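Local coordinates for protein GDP-perosamine synthase (Caulobacter crescentus, PDB 3BN1) that catalyses the pyridoxal phosphate-dependent transfer of an amino group from L-glutamate to GDP-4-keto-6-deoxy-D-mannose, making GDP-perosamine for the O-antigen of lipopolysaccharide, at residues 312-317 against 362-367; 290-295 against 348-353; 260-265 against 356-361; 268-273 against 366-371. All blocks are in the same frame, centred on the assembly; numbering follows the deposited sequence.

Interaction 1 (312-317 against 362-367); sequences LGIESR and DRVIAA. With AKG (2-oxoglutaric acid), chain G.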
loop_
_atom_site.group_PDB
_atom_site.type_symbol
_atom_site.label_atom_id
_atom_site.label_comp_id
_atom_site.label_asym_id
_atom_site.label_seq_id
_atom_site.Cartn_x
_atom_site.Cartn_y
_atom_site.Cartn_z
ATOM N N LEU A 312 22.951 18.198 20.906
ATOM C CA LEU A 312 22.677 19.630 20.926
ATOM C C LEU A 312 21.238 19.879 20.532
ATOM O O LEU A 312 20.874 21.028 20.366
ATOM C CB LEU A 312 23.650 20.443 20.054
ATOM C CG LEU A 312 25.066 20.571 20.668
ATOM C CD1 LEU A 312 26.234 20.747 19.681
ATOM C CD2 LEU A 312 25.089 21.621 21.827
ATOM N N GLY A 313 20.424 18.825 20.405
ATOM C CA GLY A 313 19.009 19.001 20.059
ATOM C C GLY A 313 18.647 19.305 18.617
ATOM O O GLY A 313 17.560 19.858 18.325
ATOM N N ILE A 314 19.540 18.885 17.726
ATOM C CA ILE A 314 19.400 19.096 16.293
ATOM C C ILE A 314 19.437 17.809 15.500
ATOM O O ILE A 314 20.434 17.057 15.499
ATOM C CB ILE A 314 20.457 20.052 15.750
ATOM C CG1 ILE A 314 20.090 21.468 16.172
ATOM C CG2 ILE A 314 20.523 20.026 14.228
ATOM C CD1 ILE A 314 21.266 22.166 16.651
ATOM N N GLU A 315 18.345 17.593 14.779
ATOM C CA GLU A 315 18.254 16.424 13.900
ATOM C C GLU A 315 18.981 16.630 12.563
ATOM O O GLU A 315 18.902 17.691 11.958
ATOM C CB GLU A 315 16.795 16.122 13.594
ATOM C CG GLU A 315 16.681 14.766 12.906
ATOM C CD GLU A 315 15.278 14.266 12.740
ATOM O OE1 GLU A 315 14.344 15.099 12.835
ATOM O OE2 GLU A 315 15.151 13.040 12.499
ATOM N N SER A 316 19.678 15.607 12.089
ATOM C CA SER A 316 20.340 15.651 10.777
ATOM C C SER A 316 20.333 14.190 10.337
ATOM O O SER A 316 19.916 13.318 11.104
ATOM C CB SER A 316 21.780 16.231 10.869
ATOM O OG SER A 316 22.650 15.500 11.708
ATOM N N ARG A 317 20.870 13.853 9.180
ATOM C CA ARG A 317 20.933 12.419 8.861
ATOM C C ARG A 317 21.965 12.280 7.773
ATOM O O ARG A 317 22.323 13.233 7.068
ATOM C CB ARG A 317 19.610 11.846 8.370
ATOM C CG ARG A 317 19.284 12.534 7.127
ATOM C CD ARG A 317 17.879 12.330 6.550
ATOM N NE ARG A 317 17.747 11.063 5.846
ATOM C CZ ARG A 317 16.583 10.532 5.470
ATOM N NH1 ARG A 317 16.610 9.356 4.843
ATOM N NH2 ARG A 317 15.414 11.158 5.720
ATOM N N ASP A 362 20.103 29.878 12.689
ATOM C CA ASP A 362 21.279 30.359 13.388
ATOM C C ASP A 362 21.868 29.263 14.329
ATOM O O ASP A 362 23.092 29.030 14.428
ATOM C CB ASP A 362 20.842 31.559 14.230
ATOM C CG ASP A 362 20.760 32.836 13.419
ATOM O OD1 ASP A 362 21.405 32.890 12.350
ATOM O OD2 ASP A 362 20.064 33.789 13.846
ATOM N N ARG A 363 20.955 28.609 15.019
ATOM C CA ARG A 363 21.245 27.555 16.000
ATOM C C ARG A 363 21.937 26.366 15.351
ATOM O O ARG A 363 22.951 25.884 15.841
ATOM C CB ARG A 363 19.915 27.103 16.600
ATOM C CG ARG A 363 20.115 26.147 17.744
ATOM C CD ARG A 363 18.852 26.004 18.629
ATOM N NE ARG A 363 18.912 24.740 19.365
ATOM C CZ ARG A 363 17.878 23.943 19.617
ATOM N NH1 ARG A 363 16.636 24.273 19.246
ATOM N NH2 ARG A 363 18.083 22.834 20.312
ATOM N N VAL A 364 21.439 25.925 14.208
ATOM C CA VAL A 364 22.076 24.810 13.515
ATOM C C VAL A 364 23.508 25.217 13.142
ATOM O O VAL A 364 24.488 24.487 13.264
ATOM C CB VAL A 364 21.276 24.609 12.192
ATOM C CG1 VAL A 364 21.937 23.568 11.265
ATOM C CG2 VAL A 364 19.935 24.124 12.531
ATOM N N ILE A 365 23.657 26.429 12.622
ATOM C CA ILE A 365 24.995 26.792 12.231
ATOM C C ILE A 365 25.981 26.916 13.401
ATOM O O ILE A 365 27.158 26.605 13.259
ATOM C CB ILE A 365 24.995 28.076 11.424
ATOM C CG1 ILE A 365 24.548 27.699 9.994
ATOM C CG2 ILE A 365 26.430 28.717 11.470
ATOM C CD1 ILE A 365 23.769 28.762 9.312
ATOM N N ALA A 366 25.496 27.409 14.534
ATOM C CA ALA A 366 26.350 27.579 15.670
ATOM C C ALA A 366 26.782 26.207 16.164
ATOM O O ALA A 366 27.952 26.020 16.536
ATOM C CB ALA A 366 25.605 28.317 16.761
ATOM N N ALA A 367 25.825 25.271 16.168
ATOM C CA ALA A 367 26.091 23.886 16.566
ATOM C C ALA A 367 27.142 23.279 15.637
ATOM O O ALA A 367 28.079 22.649 16.121
ATOM C CB ALA A 367 24.817 23.026 16.544
HETATM C C1 AKG G . 13.506 9.102 4.359
HETATM O O1 AKG G . 13.691 8.661 5.526
HETATM O O2 AKG G . 14.114 10.118 3.944
HETATM C C2 AKG G . 12.546 8.424 3.464
HETATM O O5 AKG G . 12.278 8.917 2.386
HETATM C C3 AKG G . 11.967 7.105 3.934
HETATM C C4 AKG G . 10.873 6.624 3.006
HETATM C C5 AKG G . 10.050 5.592 3.730
HETATM O O3 AKG G . 9.121 5.033 3.086
HETATM O O4 AKG G . 10.360 5.245 5.028
HETATM O O HOH W 1 21.400 23.955 20.129
#

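Interaction 2 (290-295 against 348-353); sequences YTVRLG and LNLPTH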
loop_
_atom_site.group_PDB
_atom_site.type_symbol
_atom_site.label_atom_id
_atom_site.label_comp_id
_atom_site.label_asym_id
_atom_site.label_seq_id
_atom_site.Cartn_x
_atom_site.Cartn_y
_atom_site.Cartn_z
ATOM N N TYR A 290 18.728 20.382 2.618
ATOM C CA TYR A 290 19.966 21.147 2.406
ATOM C C TYR A 290 21.166 20.249 2.788
ATOM O O TYR A 290 21.308 19.866 3.957
ATOM C CB TYR A 290 19.915 22.462 3.191
ATOM C CG TYR A 290 21.036 23.381 2.868
ATOM C CD1 TYR A 290 22.310 23.219 3.500
ATOM C CD2 TYR A 290 20.851 24.412 1.935
ATOM C CE1 TYR A 290 23.372 24.109 3.219
ATOM C CE2 TYR A 290 21.908 25.316 1.657
ATOM C CZ TYR A 290 23.153 25.139 2.267
ATOM O OH TYR A 290 24.140 26.050 1.927
ATOM N N THR A 291 21.914 19.798 1.765
ATOM C CA THR A 291 22.938 18.772 1.926
ATOM C C THR A 291 24.370 19.281 1.736
ATOM O O THR A 291 24.711 19.780 0.676
ATOM C CB THR A 291 22.617 17.516 0.984
ATOM O OG1 THR A 291 21.292 16.998 1.227
ATOM C CG2 THR A 291 23.616 16.343 1.135
ATOM N N VAL A 292 25.208 19.178 2.774
ATOM C CA VAL A 292 26.606 19.578 2.643
ATOM C C VAL A 292 27.457 18.302 2.647
ATOM O O VAL A 292 26.965 17.222 3.023
ATOM C CB VAL A 292 27.147 20.410 3.852
ATOM C CG1 VAL A 292 26.553 21.803 3.979
ATOM C CG2 VAL A 292 27.049 19.688 5.175
ATOM N N ARG A 293 28.731 18.439 2.263
ATOM C CA ARG A 293 29.690 17.343 2.351
ATOM C C ARG A 293 30.733 17.967 3.251
ATOM O O ARG A 293 31.151 19.137 3.104
ATOM C CB ARG A 293 30.285 16.845 1.018
ATOM C CG ARG A 293 29.163 16.434 0.062
ATOM C CD ARG A 293 29.675 15.980 -1.302
ATOM N NE ARG A 293 30.658 14.933 -1.141
ATOM C CZ ARG A 293 31.391 14.378 -2.110
ATOM N NH1 ARG A 293 31.226 14.749 -3.367
ATOM N NH2 ARG A 293 32.305 13.452 -1.805
ATOM N N LEU A 294 31.017 17.198 4.286
ATOM C CA LEU A 294 31.961 17.615 5.279
ATOM C C LEU A 294 33.301 17.790 4.621
ATOM O O LEU A 294 33.671 17.063 3.682
ATOM C CB LEU A 294 32.038 16.597 6.421
ATOM C CG LEU A 294 30.715 16.470 7.173
ATOM C CD1 LEU A 294 31.097 16.099 8.567
ATOM C CD2 LEU A 294 29.827 17.722 7.148
ATOM N N GLY A 295 34.033 18.744 5.194
ATOM C CA GLY A 295 35.364 19.095 4.730
ATOM C C GLY A 295 36.280 17.921 4.996
ATOM O O GLY A 295 36.188 17.241 6.034
ATOM N N LEU A 348 25.920 15.055 4.501
ATOM C CA LEU A 348 25.066 15.309 5.666
ATOM C C LEU A 348 23.831 16.108 5.306
ATOM O O LEU A 348 23.949 17.226 4.852
ATOM C CB LEU A 348 25.827 16.119 6.719
ATOM C CG LEU A 348 25.028 16.512 7.993
ATOM C CD1 LEU A 348 24.650 15.222 8.788
ATOM C CD2 LEU A 348 25.860 17.498 8.882
ATOM N N ASN A 349 22.634 15.587 5.566
ATOM C CA ASN A 349 21.398 16.357 5.286
ATOM C C ASN A 349 21.112 17.207 6.494
ATOM O O ASN A 349 20.984 16.630 7.573
ATOM C CB ASN A 349 20.203 15.402 5.164
ATOM C CG ASN A 349 20.331 14.479 4.000
ATOM O OD1 ASN A 349 20.102 13.261 4.099
ATOM N ND2 ASN A 349 20.743 15.051 2.876
ATOM N N LEU A 350 20.920 18.517 6.308
ATOM C CA LEU A 350 20.671 19.413 7.447
ATOM C C LEU A 350 19.167 19.757 7.527
ATOM O O LEU A 350 18.474 19.679 6.524
ATOM C CB LEU A 350 21.412 20.737 7.178
ATOM C CG LEU A 350 22.945 20.714 7.243
ATOM C CD1 LEU A 350 23.573 22.098 6.940
ATOM C CD2 LEU A 350 23.246 20.154 8.624
ATOM N N PRO A 351 18.644 20.177 8.687
ATOM C CA PRO A 351 17.218 20.546 8.763
ATOM C C PRO A 351 16.800 21.531 7.648
ATOM O O PRO A 351 17.413 22.600 7.411
ATOM C CB PRO A 351 17.074 21.230 10.121
ATOM C CG PRO A 351 18.176 20.621 10.949
ATOM C CD PRO A 351 19.352 20.356 9.963
ATOM N N THR A 352 15.691 21.161 7.015
ATOM C CA THR A 352 15.125 21.920 5.905
ATOM C C THR A 352 13.662 21.585 5.868
ATOM O O THR A 352 13.276 20.465 5.529
ATOM C CB THR A 352 15.745 21.434 4.554
ATOM O OG1 THR A 352 17.080 20.930 4.776
ATOM C CG2 THR A 352 15.826 22.580 3.586
ATOM N N HIS A 353 12.857 22.546 6.269
ATOM C CA HIS A 353 11.398 22.368 6.271
ATOM C C HIS A 353 10.743 23.722 6.476
ATOM O O HIS A 353 11.390 24.647 6.976
ATOM C CB HIS A 353 10.850 21.234 7.221
ATOM C CG HIS A 353 10.999 21.504 8.689
ATOM N ND1 HIS A 353 10.202 22.395 9.378
ATOM C CD2 HIS A 353 11.895 21.027 9.588
ATOM C CE1 HIS A 353 10.607 22.464 10.631
ATOM N NE2 HIS A 353 11.617 21.625 10.791
#

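Interaction 3 (260-265 against 356-361); sequences VGWYEQ and LTEADI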
loop_
_atom_site.group_PDB
_atom_site.type_symbol
_atom_site.label_atom_id
_atom_site.label_comp_id
_atom_site.label_asym_id
_atom_site.label_seq_id
_atom_site.Cartn_x
_atom_site.Cartn_y
_atom_site.Cartn_z
ATOM N N VAL A 260 16.578 28.051 2.934
ATOM C CA VAL A 260 17.760 27.768 2.145
ATOM C C VAL A 260 18.587 29.044 2.032
ATOM O O VAL A 260 19.823 29.043 2.069
ATOM C CB VAL A 260 17.336 27.350 0.679
ATOM C CG1 VAL A 260 18.585 27.330 -0.212
ATOM C CG2 VAL A 260 16.768 25.971 0.682
ATOM N N GLY A 261 17.880 30.159 1.877
ATOM C CA GLY A 261 18.615 31.411 1.761
ATOM C C GLY A 261 19.401 31.778 3.005
ATOM O O GLY A 261 20.505 32.341 2.947
ATOM N N TRP A 262 18.849 31.405 4.143
ATOM C CA TRP A 262 19.481 31.676 5.429
ATOM C C TRP A 262 20.767 30.871 5.516
ATOM O O TRP A 262 21.809 31.382 5.924
ATOM C CB TRP A 262 18.502 31.323 6.532
ATOM C CG TRP A 262 17.496 32.368 6.674
ATOM C CD1 TRP A 262 17.659 33.705 6.390
ATOM C CD2 TRP A 262 16.145 32.201 7.154
ATOM N NE1 TRP A 262 16.462 34.366 6.615
ATOM C CE2 TRP A 262 15.522 33.477 7.085
ATOM C CE3 TRP A 262 15.404 31.102 7.639
ATOM C CZ2 TRP A 262 14.200 33.703 7.544
ATOM C CZ3 TRP A 262 14.072 31.328 8.079
ATOM C CH2 TRP A 262 13.487 32.629 8.005
ATOM N N TYR A 263 20.685 29.620 5.062
ATOM C CA TYR A 263 21.850 28.727 5.001
ATOM C C TYR A 263 22.952 29.309 4.134
ATOM O O TYR A 263 24.116 29.287 4.547
ATOM C CB TYR A 263 21.472 27.313 4.513
ATOM C CG TYR A 263 20.980 26.318 5.569
ATOM C CD1 TYR A 263 21.713 26.039 6.711
ATOM C CD2 TYR A 263 19.794 25.642 5.400
ATOM C CE1 TYR A 263 21.245 25.133 7.672
ATOM C CE2 TYR A 263 19.297 24.741 6.348
ATOM C CZ TYR A 263 20.021 24.459 7.479
ATOM O OH TYR A 263 19.572 23.519 8.413
ATOM N N GLU A 264 22.582 29.839 2.973
ATOM C CA GLU A 264 23.538 30.351 1.979
ATOM C C GLU A 264 24.304 31.521 2.536
ATOM O O GLU A 264 25.492 31.660 2.310
ATOM C CB GLU A 264 22.839 30.708 0.659
ATOM C CG GLU A 264 22.715 29.500 -0.271
ATOM C CD GLU A 264 24.067 28.851 -0.582
ATOM O OE1 GLU A 264 24.986 29.615 -0.970
ATOM O OE2 GLU A 264 24.213 27.602 -0.433
ATOM N N GLN A 265 23.568 32.330 3.286
ATOM C CA GLN A 265 24.116 33.517 3.894
ATOM C C GLN A 265 24.963 33.202 5.129
ATOM O O GLN A 265 26.065 33.717 5.345
ATOM C CB GLN A 265 22.973 34.459 4.295
ATOM C CG GLN A 265 23.431 35.787 4.956
ATOM C CD GLN A 265 22.433 36.373 5.963
ATOM O OE1 GLN A 265 21.216 36.341 5.754
ATOM N NE2 GLN A 265 22.951 36.926 7.057
ATOM N N LEU A 356 10.869 26.060 9.874
ATOM C CA LEU A 356 12.126 26.607 10.446
ATOM C C LEU A 356 12.269 28.116 10.373
ATOM O O LEU A 356 12.003 28.710 9.322
ATOM C CB LEU A 356 13.357 25.991 9.782
ATOM C CG LEU A 356 13.299 24.468 9.829
ATOM C CD1 LEU A 356 14.405 24.166 8.875
ATOM C CD2 LEU A 356 13.671 24.065 11.305
ATOM N N THR A 357 12.690 28.704 11.504
ATOM C CA THR A 357 12.948 30.145 11.643
ATOM C C THR A 357 14.417 30.479 11.421
ATOM O O THR A 357 15.269 29.610 11.543
ATOM C CB THR A 357 12.537 30.711 13.049
ATOM O OG1 THR A 357 13.355 30.168 14.091
ATOM C CG2 THR A 357 11.084 30.384 13.326
ATOM N N GLU A 358 14.693 31.763 11.193
ATOM C CA GLU A 358 16.044 32.247 10.999
ATOM C C GLU A 358 16.842 31.921 12.272
ATOM O O GLU A 358 17.993 31.514 12.201
ATOM C CB GLU A 358 16.074 33.760 10.704
ATOM C CG GLU A 358 17.479 34.137 10.339
ATOM C CD GLU A 358 17.657 35.586 9.969
ATOM O OE1 GLU A 358 16.627 36.258 9.911
ATOM O OE2 GLU A 358 18.792 36.071 9.734
ATOM N N ALA A 359 16.167 31.973 13.415
ATOM C CA ALA A 359 16.849 31.695 14.675
ATOM C C ALA A 359 17.251 30.235 14.736
ATOM O O ALA A 359 18.358 29.919 15.149
ATOM C CB ALA A 359 15.967 32.076 15.865
ATOM N N ASP A 360 16.343 29.367 14.298
ATOM C CA ASP A 360 16.575 27.922 14.240
ATOM C C ASP A 360 17.826 27.672 13.403
ATOM O O ASP A 360 18.665 26.828 13.757
ATOM C CB ASP A 360 15.459 27.219 13.465
ATOM C CG ASP A 360 14.126 27.179 14.200
ATOM O OD1 ASP A 360 14.139 27.366 15.431
ATOM O OD2 ASP A 360 13.079 26.921 13.557
ATOM N N ILE A 361 17.887 28.373 12.261
ATOM C CA ILE A 361 18.991 28.210 11.349
ATOM C C ILE A 361 20.227 28.755 12.008
ATOM O O ILE A 361 21.283 28.125 11.979
ATOM C CB ILE A 361 18.772 28.769 9.935
ATOM C CG1 ILE A 361 17.501 28.170 9.287
ATOM C CG2 ILE A 361 20.077 28.673 9.131
ATOM C CD1 ILE A 361 17.311 26.618 9.551
#

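Interaction 4 (268-273 against 366-371); sequences ARLGNR and AALDQV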
loop_
_atom_site.group_PDB
_atom_site.type_symbol
_atom_site.label_atom_id
_atom_site.label_comp_id
_atom_site.label_asym_id
_atom_site.label_seq_id
_atom_site.Cartn_x
_atom_site.Cartn_y
_atom_site.Cartn_z
ATOM N N ALA A 268 28.841 30.842 5.697
ATOM C CA ALA A 268 30.157 31.465 5.630
ATOM C C ALA A 268 30.891 31.297 6.976
ATOM O O ALA A 268 32.103 31.113 7.054
ATOM C CB ALA A 268 29.941 32.968 5.327
ATOM N N ARG A 269 30.135 31.373 8.058
ATOM C CA ARG A 269 30.726 31.232 9.369
ATOM C C ARG A 269 31.515 29.926 9.554
ATOM O O ARG A 269 32.384 29.826 10.417
ATOM C CB ARG A 269 29.599 31.367 10.405
ATOM C CG ARG A 269 30.094 31.641 11.811
ATOM C CD ARG A 269 29.075 31.179 12.845
ATOM N NE ARG A 269 29.689 30.636 14.060
ATOM C CZ ARG A 269 29.075 30.555 15.242
ATOM N NH1 ARG A 269 27.824 30.994 15.382
ATOM N NH2 ARG A 269 29.705 30.036 16.294
ATOM N N LEU A 270 31.208 28.911 8.754
ATOM C CA LEU A 270 31.845 27.589 8.885
ATOM C C LEU A 270 33.025 27.400 7.945
ATOM O O LEU A 270 33.777 26.393 7.999
ATOM C CB LEU A 270 30.799 26.490 8.642
ATOM C CG LEU A 270 29.552 26.436 9.538
ATOM C CD1 LEU A 270 28.794 25.239 9.108
ATOM C CD2 LEU A 270 29.804 26.371 11.060
ATOM N N GLY A 271 33.208 28.391 7.081
ATOM C CA GLY A 271 34.350 28.349 6.173
ATOM C C GLY A 271 34.508 27.069 5.377
ATOM O O GLY A 271 33.533 26.552 4.826
ATOM N N ASN A 272 35.743 26.568 5.263
ATOM C CA ASN A 272 35.922 25.374 4.452
ATOM C C ASN A 272 35.499 24.078 5.152
ATOM O O ASN A 272 35.695 22.972 4.602
ATOM C CB ASN A 272 37.364 25.279 3.886
ATOM C CG ASN A 272 38.363 24.734 4.914
ATOM O OD1 ASN A 272 38.054 24.638 6.110
ATOM N ND2 ASN A 272 39.573 24.402 4.456
ATOM N N ARG A 273 34.916 24.204 6.345
ATOM C CA ARG A 273 34.520 23.000 7.060
ATOM C C ARG A 273 33.374 22.160 6.516
ATOM O O ARG A 273 33.218 20.961 6.846
ATOM C CB ARG A 273 34.435 23.272 8.514
ATOM C CG ARG A 273 35.833 23.619 9.056
ATOM C CD ARG A 273 35.738 23.886 10.575
ATOM N NE ARG A 273 35.000 25.108 10.906
ATOM C CZ ARG A 273 34.347 25.357 12.048
ATOM N NH1 ARG A 273 33.737 26.532 12.163
ATOM N NH2 ARG A 273 34.283 24.467 13.050
ATOM N N ALA A 366 25.496 27.409 14.534
ATOM C CA ALA A 366 26.350 27.579 15.670
ATOM C C ALA A 366 26.782 26.207 16.164
ATOM O O ALA A 366 27.952 26.020 16.536
ATOM C CB ALA A 366 25.605 28.317 16.761
ATOM N N ALA A 367 25.825 25.271 16.168
ATOM C CA ALA A 367 26.091 23.886 16.566
ATOM C C ALA A 367 27.142 23.279 15.637
ATOM O O ALA A 367 28.079 22.649 16.121
ATOM C CB ALA A 367 24.817 23.026 16.544
ATOM N N LEU A 368 27.014 23.527 14.329
ATOM C CA LEU A 368 27.979 23.011 13.357
ATOM C C LEU A 368 29.336 23.641 13.605
ATOM O O LEU A 368 30.365 22.992 13.436
ATOM C CB LEU A 368 27.506 23.313 11.948
ATOM C CG LEU A 368 26.333 22.451 11.381
ATOM C CD1 LEU A 368 25.968 22.985 9.999
ATOM C CD2 LEU A 368 26.865 20.968 11.185
ATOM N N ASP A 369 29.357 24.944 13.934
ATOM C CA ASP A 369 30.602 25.595 14.279
ATOM C C ASP A 369 31.274 24.836 15.472
ATOM O O ASP A 369 32.511 24.547 15.502
ATOM C CB ASP A 369 30.366 27.070 14.615
ATOM C CG ASP A 369 31.630 27.746 15.144
ATOM O OD1 ASP A 369 32.689 27.628 14.484
ATOM O OD2 ASP A 369 31.593 28.306 16.260
ATOM N N GLN A 370 30.448 24.475 16.442
ATOM C CA GLN A 370 30.901 23.709 17.610
ATOM C C GLN A 370 31.383 22.276 17.330
ATOM O O GLN A 370 32.393 21.870 17.836
ATOM C CB GLN A 370 29.806 23.687 18.669
ATOM C CG GLN A 370 30.043 22.695 19.790
ATOM C CD GLN A 370 29.285 23.106 21.034
ATOM O OE1 GLN A 370 28.485 24.053 20.988
ATOM N NE2 GLN A 370 29.532 22.413 22.152
ATOM N N VAL A 371 30.638 21.513 16.532
ATOM C CA VAL A 371 30.953 20.113 16.239
ATOM C C VAL A 371 31.848 19.743 15.058
ATOM O O VAL A 371 32.256 18.603 14.930
ATOM C CB VAL A 371 29.673 19.211 16.271
ATOM C CG1 VAL A 371 28.853 19.586 17.523
ATOM C CG2 VAL A 371 28.804 19.384 14.963
#

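Interaction 1 (312-317 against 362-367)
Ile314 and Arg363 carry most of this contact, with Ala367 receiving the tip of the isoleucine. The loop 312-317 leaves helix 302-311 through a Schellman motif, in which Gly313, at positive phi, is the C-prime residue; helix 358-371 of the same small C-terminal domain packs against it. Ile314 has CG1 anti to its carbonyl carbon (chi1 -75°), and the branch ends with CD1 3.7 Å from Ala367 CB. The same methyl lies 4.2 Å from Val364 CA, so it rests on helix backbone as well as side chain. Leu312 adds a looser touch, CD1 to Ala367 CB at 4.1 Å. Arg363 is stretched from CG to NE, and its NH2 makes a weak hydrogen bond to Leu312 O (3.3 Å, 144°), while NH1 bonds to Pro7 O. A water in the guanidinium plane, at its edge, bridges the contact, accepting from Arg363 NE at 2.7 Å and donating to Leu312 O. Farther along the loop, beyond the helix contact, Arg317 belongs to the 2-oxoglutarate pocket. Both its terminal nitrogens point to O2 of the ligand: the 2.4 Å from NH2 is too short to trust, and NH1 bonds to it weakly at 2.8 Å.

Interaction 2 (290-295 against 348-353)
The phenol ring of Tyr290 has Leu350 beside it, CD1 of the tyrosine 3.8 Å from CD1 of the leucine, in an approach oblique to the ring. The two side chains run side by side and point the same way; with CG anti to the backbone N (chi1 -171°), the ring of Tyr290 starts out on the face it shares with Leu350. Outside the two strands the ring stacks with Tyr263, while its hydroxyl is hydrogen-bonded to Glu264, so the tyrosine is held at both ring and tip by helix 249-266. The other flat group, the amide of Asn349, lies alongside Thr291 on the opposite face of the sheet.

Between these two faces the backbones pair antiparallel. Val292 and Leu348 form a hydrogen-bonded pair, with Leu348 N to Val292 O at 2.8 Å and Val292 N to Leu348 O at 3.1 Å. Thr291 and Asn349 form the non-hydrogen-bonded pair next to it, their CA atoms 4.4 Å apart. Leu350 N then donates to Tyr290 O (2.7 Å, 164°). Past that point Thr352 takes over with its side chain: OG1 accepts from Tyr290 N at 2.8 Å and donates to Leu350 O at 2.6 Å, bridging the two strands with one hydroxyl. Val292 CG2 touches Leu348 CB at 4.1 Å on the face that Tyr290 and Leu350 share.

Strands 290-294 and 347-350 (the N-to-C directions of 290-294 and 348-350 differ by 144°) are the central pair of a four-stranded antiparallel sheet in the small C-terminal domain, as in aminotransferases of the aspartate aminotransferase fold.

Interaction 3 (260-265 against 356-361)
Trp262 lies with one face of its indole against the first turn of helix 358-371, and this is where the packing is close. Glu358 CB sits over the centre of the six-membered ring, 3.6 Å from the centroid and 11° off the normal, a CH-pi contact. Glu358 N comes over the same ring, 3.2 Å from Trp262 CZ3, while Leu356 O lies at the ring edge. CG of Glu358 is anti to its backbone N (chi1 -173°) and the chain beyond is extended; its carboxylate lies only 13° from parallel to the indole plane.

The backbone presented to the tryptophan is held by a capping box: Thr357, the N-cap residue, accepts from Asp360 N through OG1 at 3.1 Å, and Asp360 OD2 accepts in return from Thr357 N at 2.7 Å, met from above its carboxylate plane.

On the buried side Ile361 is shared by two rings. Its CG1 is 4.0 Å from Trp262 CE3, and its CG2 makes a second CH-pi contact over one face of Tyr263, 4.2 Å from the centroid and displaced toward the rim. Tyr263 OH has its polar partner beyond this contact, in Pro351 O.

Toward solvent the contact is looser. The outer part of Glu358 passes the five-membered ring, with OE1 3.8 Å from Trp262 NE1, and OE2 forms a salt bridge with Lys266.

Interaction 4 (268-273 against 366-371)
Asp369 is held by two arginines at once, one on each carboxylate oxygen, in a salt-bridge network that ties the turn after helix 249-266 to the C-terminal helix 358-371. OD1 of Asp369 accepts from Arg273 NH1 at 2.8 Å through its anti lone pair and lies close to the plane of that guanidinium. The neighbouring NH2 of Arg273 donates to the backbone O of Asp369 at 3.0 Å, so this guanidinium grips one residue end-on through two atoms, while NH2 also bonds to Leu372 O. The Arg273 guanidinium and the Asp369 carboxylate stand 87° apart. Arg269 comes from another direction: its NH2 reaches Asp369 OD2 at 2.6 Å, from above the carboxylate plane, and its NH1 lies 3.7 Å from Ala366 CA, which is over one guanidinium face. Two positive partners would be expected to stabilise the ionised carboxylate.

Beneath the charges, buried Leu270 supplies the apolar part, crossing Leu368 at about a right angle. Its CD1 packs 3.7 Å from Leu368 CB and equally close to the CD1 of that residue, while the other methyl presses on the helix backbone, Leu270 CD2 being 3.2 Å from Asp369 N.

In the fold
Helix 358-371 runs through interactions 1, 3 and 4: its first turn meets Trp262, its middle the loop 312-317, and its end the turn 268-273. Interaction 2 supplies the sheet beside it, Leu350 CD1 lying 4.0 Å from Leu368 CD1. Interactions 2 and 3 are joined by probable hydrogen bonds, Pro351 O to Tyr263 OH at 2.6 Å and Tyr290 OH to Glu264 OE2 at 2.8 Å. The link to the pocket runs through interactions 1 and 2: Arg317 O is 2.8 Å from Asn349 N, and Arg317 binds 2-oxoglutarate, which is also hydrogen-bonded to Arg233 and Gln215 of the second subunit. The nearest atoms of the Asn349 side chain and that ligand are about 7 Å apart.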